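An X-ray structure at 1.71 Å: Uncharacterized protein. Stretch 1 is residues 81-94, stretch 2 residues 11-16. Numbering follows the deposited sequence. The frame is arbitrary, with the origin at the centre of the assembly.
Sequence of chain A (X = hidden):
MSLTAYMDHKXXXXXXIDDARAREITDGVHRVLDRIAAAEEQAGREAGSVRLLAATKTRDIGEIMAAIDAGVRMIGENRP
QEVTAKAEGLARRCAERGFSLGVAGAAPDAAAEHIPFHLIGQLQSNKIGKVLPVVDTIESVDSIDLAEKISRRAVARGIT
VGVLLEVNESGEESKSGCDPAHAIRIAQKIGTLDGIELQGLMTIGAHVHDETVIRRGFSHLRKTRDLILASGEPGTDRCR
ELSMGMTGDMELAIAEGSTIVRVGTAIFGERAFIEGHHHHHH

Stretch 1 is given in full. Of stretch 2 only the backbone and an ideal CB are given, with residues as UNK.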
# COMPACT_ATOMS: atom_id res chain seq x y z
N GLN A 81 0.72 15.40 -3.69
CA GLN A 81 1.71 16.45 -3.95
C GLN A 81 3.12 15.90 -3.84
O GLN A 81 4.02 16.35 -4.55
CB GLN A 81 1.55 17.61 -2.96
CG GLN A 81 0.11 18.03 -2.72
CD GLN A 81 -0.49 17.37 -1.49
OE1 GLN A 81 -0.01 17.57 -0.37
NE2 GLN A 81 -1.56 16.60 -1.69
N GLU A 82 3.32 14.93 -2.96
CA GLU A 82 4.65 14.33 -2.81
C GLU A 82 4.88 13.38 -3.97
O GLU A 82 6.01 13.18 -4.41
CB GLU A 82 4.77 13.60 -1.48
CG GLU A 82 4.84 14.54 -0.28
CD GLU A 82 5.30 13.84 0.98
OE1 GLU A 82 6.37 13.20 0.95
OE2 GLU A 82 4.58 13.92 2.01
N VAL A 83 3.80 12.77 -4.47
CA VAL A 83 3.93 11.87 -5.61
C VAL A 83 4.44 12.70 -6.79
O VAL A 83 5.41 12.33 -7.45
CB VAL A 83 2.57 11.24 -5.99
CG1 VAL A 83 2.68 10.51 -7.32
CG2 VAL A 83 2.13 10.28 -4.90
N THR A 84 3.79 13.83 -7.04
CA THR A 84 4.19 14.69 -8.15
C THR A 84 5.59 15.26 -7.99
O THR A 84 6.34 15.36 -8.96
CB THR A 84 3.18 15.84 -8.35
OG1 THR A 84 3.20 16.70 -7.21
CG2 THR A 84 1.77 15.28 -8.52
N ALA A 85 5.97 15.59 -6.77
CA ALA A 85 7.30 16.15 -6.53
C ALA A 85 8.45 15.16 -6.73
O ALA A 85 9.52 15.54 -7.22
CB ALA A 85 7.37 16.73 -5.12
N LYS A 86 8.21 13.90 -6.40
CA LYS A 86 9.27 12.88 -6.48
C LYS A 86 9.20 11.88 -7.63
O LYS A 86 10.19 11.22 -7.94
CB LYS A 86 9.32 12.10 -5.16
CG LYS A 86 9.79 12.90 -3.95
CD LYS A 86 9.67 12.11 -2.65
CE LYS A 86 8.33 12.37 -1.96
NZ LYS A 86 8.21 11.66 -0.65
N ALA A 87 8.04 11.76 -8.26
CA ALA A 87 7.84 10.79 -9.34
C ALA A 87 8.91 10.74 -10.43
O ALA A 87 9.45 9.67 -10.73
CB ALA A 87 6.48 11.01 -9.97
N GLU A 88 9.22 11.88 -11.04
CA GLU A 88 10.20 11.89 -12.12
C GLU A 88 11.58 11.38 -11.70
O GLU A 88 12.14 10.49 -12.35
CB GLU A 88 10.33 13.30 -12.70
CG GLU A 88 11.17 13.36 -13.97
CD GLU A 88 11.12 14.71 -14.66
OE1 GLU A 88 11.50 15.72 -14.04
OE2 GLU A 88 10.69 14.75 -15.84
N GLY A 89 12.12 11.94 -10.62
CA GLY A 89 13.43 11.53 -10.14
C GLY A 89 13.46 10.08 -9.70
O GLY A 89 14.41 9.35 -9.99
N LEU A 90 12.43 9.65 -8.98
CA LEU A 90 12.36 8.27 -8.53
C LEU A 90 12.36 7.31 -9.71
O LEU A 90 13.05 6.29 -9.69
CB LEU A 90 11.11 8.05 -7.67
CG LEU A 90 11.20 8.60 -6.25
CD1 LEU A 90 9.83 8.53 -5.58
CD2 LEU A 90 12.24 7.80 -5.46
N ALA A 91 11.58 7.62 -10.74
CA ALA A 91 11.52 6.74 -11.89
C ALA A 91 12.89 6.64 -12.55
O ALA A 91 13.33 5.54 -12.91
CB ALA A 91 10.49 7.26 -12.90
N ARG A 92 13.58 7.77 -12.69
CA ARG A 92 14.89 7.76 -13.32
C ARG A 92 15.88 6.93 -12.51
O ARG A 92 16.57 6.08 -13.06
CB ARG A 92 15.44 9.19 -13.47
CG ARG A 92 16.64 9.25 -14.41
CD ARG A 92 17.46 10.54 -14.26
NE ARG A 92 18.36 10.47 -13.11
CZ ARG A 92 18.14 11.07 -11.94
NH1 ARG A 92 17.04 11.79 -11.75
NH2 ARG A 92 19.02 10.94 -10.96
N ARG A 93 15.95 7.19 -11.20
CA ARG A 93 16.85 6.47 -10.31
C ARG A 93 16.56 4.97 -10.31
O ARG A 93 17.48 4.16 -10.32
CB ARG A 93 16.74 7.02 -8.88
CG ARG A 93 17.34 8.43 -8.70
CD ARG A 93 18.87 8.40 -8.73
NE ARG A 93 19.44 7.72 -7.57
CZ ARG A 93 19.62 8.28 -6.38
NH1 ARG A 93 19.27 9.55 -6.19
NH2 ARG A 93 20.15 7.59 -5.38
N CYS A 94 15.28 4.60 -10.29
CA CYS A 94 14.93 3.19 -10.30
C CYS A 94 15.32 2.54 -11.62
O CYS A 94 15.78 1.41 -11.64
CB CYS A 94 13.44 2.99 -10.04
SG CYS A 94 12.99 3.19 -8.30
N UNK A 11 13.35 19.87 0.78
CA UNK A 11 13.31 19.62 -0.66
C UNK A 11 13.23 18.11 -0.88
O UNK A 11 14.24 17.41 -0.81
CB UNK A 11 14.53 20.22 -1.36
N UNK A 12 12.03 17.62 -1.16
CA UNK A 12 11.83 16.19 -1.37
C UNK A 12 12.48 15.66 -2.65
O UNK A 12 12.60 14.45 -2.83
CB UNK A 12 10.33 15.89 -1.40
N UNK A 13 12.90 16.56 -3.53
CA UNK A 13 13.54 16.17 -4.78
C UNK A 13 15.03 15.94 -4.59
O UNK A 13 15.72 15.53 -5.53
CB UNK A 13 13.31 17.24 -5.85
N UNK A 14 15.54 16.21 -3.39
CA UNK A 14 16.96 16.00 -3.12
C UNK A 14 17.29 14.54 -3.38
O UNK A 14 16.58 13.65 -2.91
CB UNK A 14 17.32 16.40 -1.69
N UNK A 15 18.38 14.30 -4.11
CA UNK A 15 18.77 12.94 -4.47
C UNK A 15 20.00 12.37 -3.76
O UNK A 15 20.33 11.20 -3.96
CB UNK A 15 19.02 12.89 -5.98
N UNK A 16 20.65 13.18 -2.95
CA UNK A 16 21.86 12.74 -2.26
C UNK A 16 21.81 12.91 -0.75
O UNK A 16 21.49 13.98 -0.25
CB UNK A 16 23.07 13.51 -2.81

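The six residues of stretch 2 form no regular helix or strand, but they pass along one side of the helix 81-94, and positions 11 to 14 form a type I beta turn.

Position 11 opens this turn. Its CA-to-CB bond points away from the helix and the ideal CB has nothing of stretch 1 within 5.5 Å, so the helix sets little constraint; a short polar residue able to accept a bond from the turn backbone would suit. The residue is N11, whose OD1 accepts a hydrogen bond from the backbone N of position 13 at 2.9 Å, alongside the backbone bond from the N of position 14 to N11 O at 3.1 Å.

Position 12 points toward the helix. Its ideal CB lies 4.0 Å from K86 CG and 4.8 Å from A85 CB, and the aliphatic part of K86 offers a nonpolar surface, while the charged ends of K86 and E82 lie beyond, paired through K86 NZ and E82 OE1 at 2.9 Å. With that charge already matched, a medium-sized aliphatic residue such as leucine, isoleucine or methionine would fit, and a polar one is not excluded. L12 is found here, in the m, t rotamer, which carries L12 CD1 to 3.6 Å from E82 OE1.

At position 13 the CA is 5.7 Å from the CA of K86, the closest CA pair across the two stretches. The CB points sideways, 4.4 Å from A85 O; a small residue is adequate. A13 makes just this light contact through its CB.

Position 14 is out of reach of stretch 1 and many residues would serve. N14 uses ND2 to donate to the backbone O of position 16 at 2.9 Å.

Position 15 is the most telling. Its CB points toward the helix, 3.4 Å from R93 NH1, with R92 NH2 5.4 Å away. Two guanidinium groups call for an acceptor, preferably an acid; glutamate has the reach, and glutamine could supply an acceptor without the charge. E15 answers both arginines. E15 OE1 receives R92 NH2 at 2.8 Å and R93 NH1 at 2.9 Å, both salt bridges, lying near the plane and at the edge of each guanidinium, while E15 OE2 accepts from R92 NH1 at 2.9 Å. R93 NH1 also donates to the backbone E15 O at 3.0 Å, a bond available to any residue here.

Position 16 points sideways in an extended conformation, without a neighbour from the helix, and tolerates many side chains, beta-branched ones included. It is V16, with chi1 t.

Stretch 2, residues 11-16: NLANEV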
# COMPACT_ATOMS: atom_id res chain seq x y z
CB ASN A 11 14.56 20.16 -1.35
CG ASN A 11 14.47 20.10 -2.86
OD1 ASN A 11 13.71 19.30 -3.41
ND2 ASN A 11 15.24 20.94 -3.54
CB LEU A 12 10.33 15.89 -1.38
CG LEU A 12 9.61 16.29 -0.10
CD1 LEU A 12 8.11 16.07 -0.27
CD2 LEU A 12 10.14 15.46 1.06
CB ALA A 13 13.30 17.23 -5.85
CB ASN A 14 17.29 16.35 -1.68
CG ASN A 14 18.72 16.01 -1.33
OD1 ASN A 14 19.66 16.45 -2.00
ND2 ASN A 14 18.90 15.21 -0.28
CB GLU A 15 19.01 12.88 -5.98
CG GLU A 15 17.77 13.18 -6.82
CD GLU A 15 17.84 12.54 -8.19
OE1 GLU A 15 18.38 11.41 -8.28
OE2 GLU A 15 17.36 13.16 -9.16
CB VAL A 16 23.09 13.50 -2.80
CG1 VAL A 16 24.33 13.12 -2.01
CG2 VAL A 16 23.27 13.21 -4.27
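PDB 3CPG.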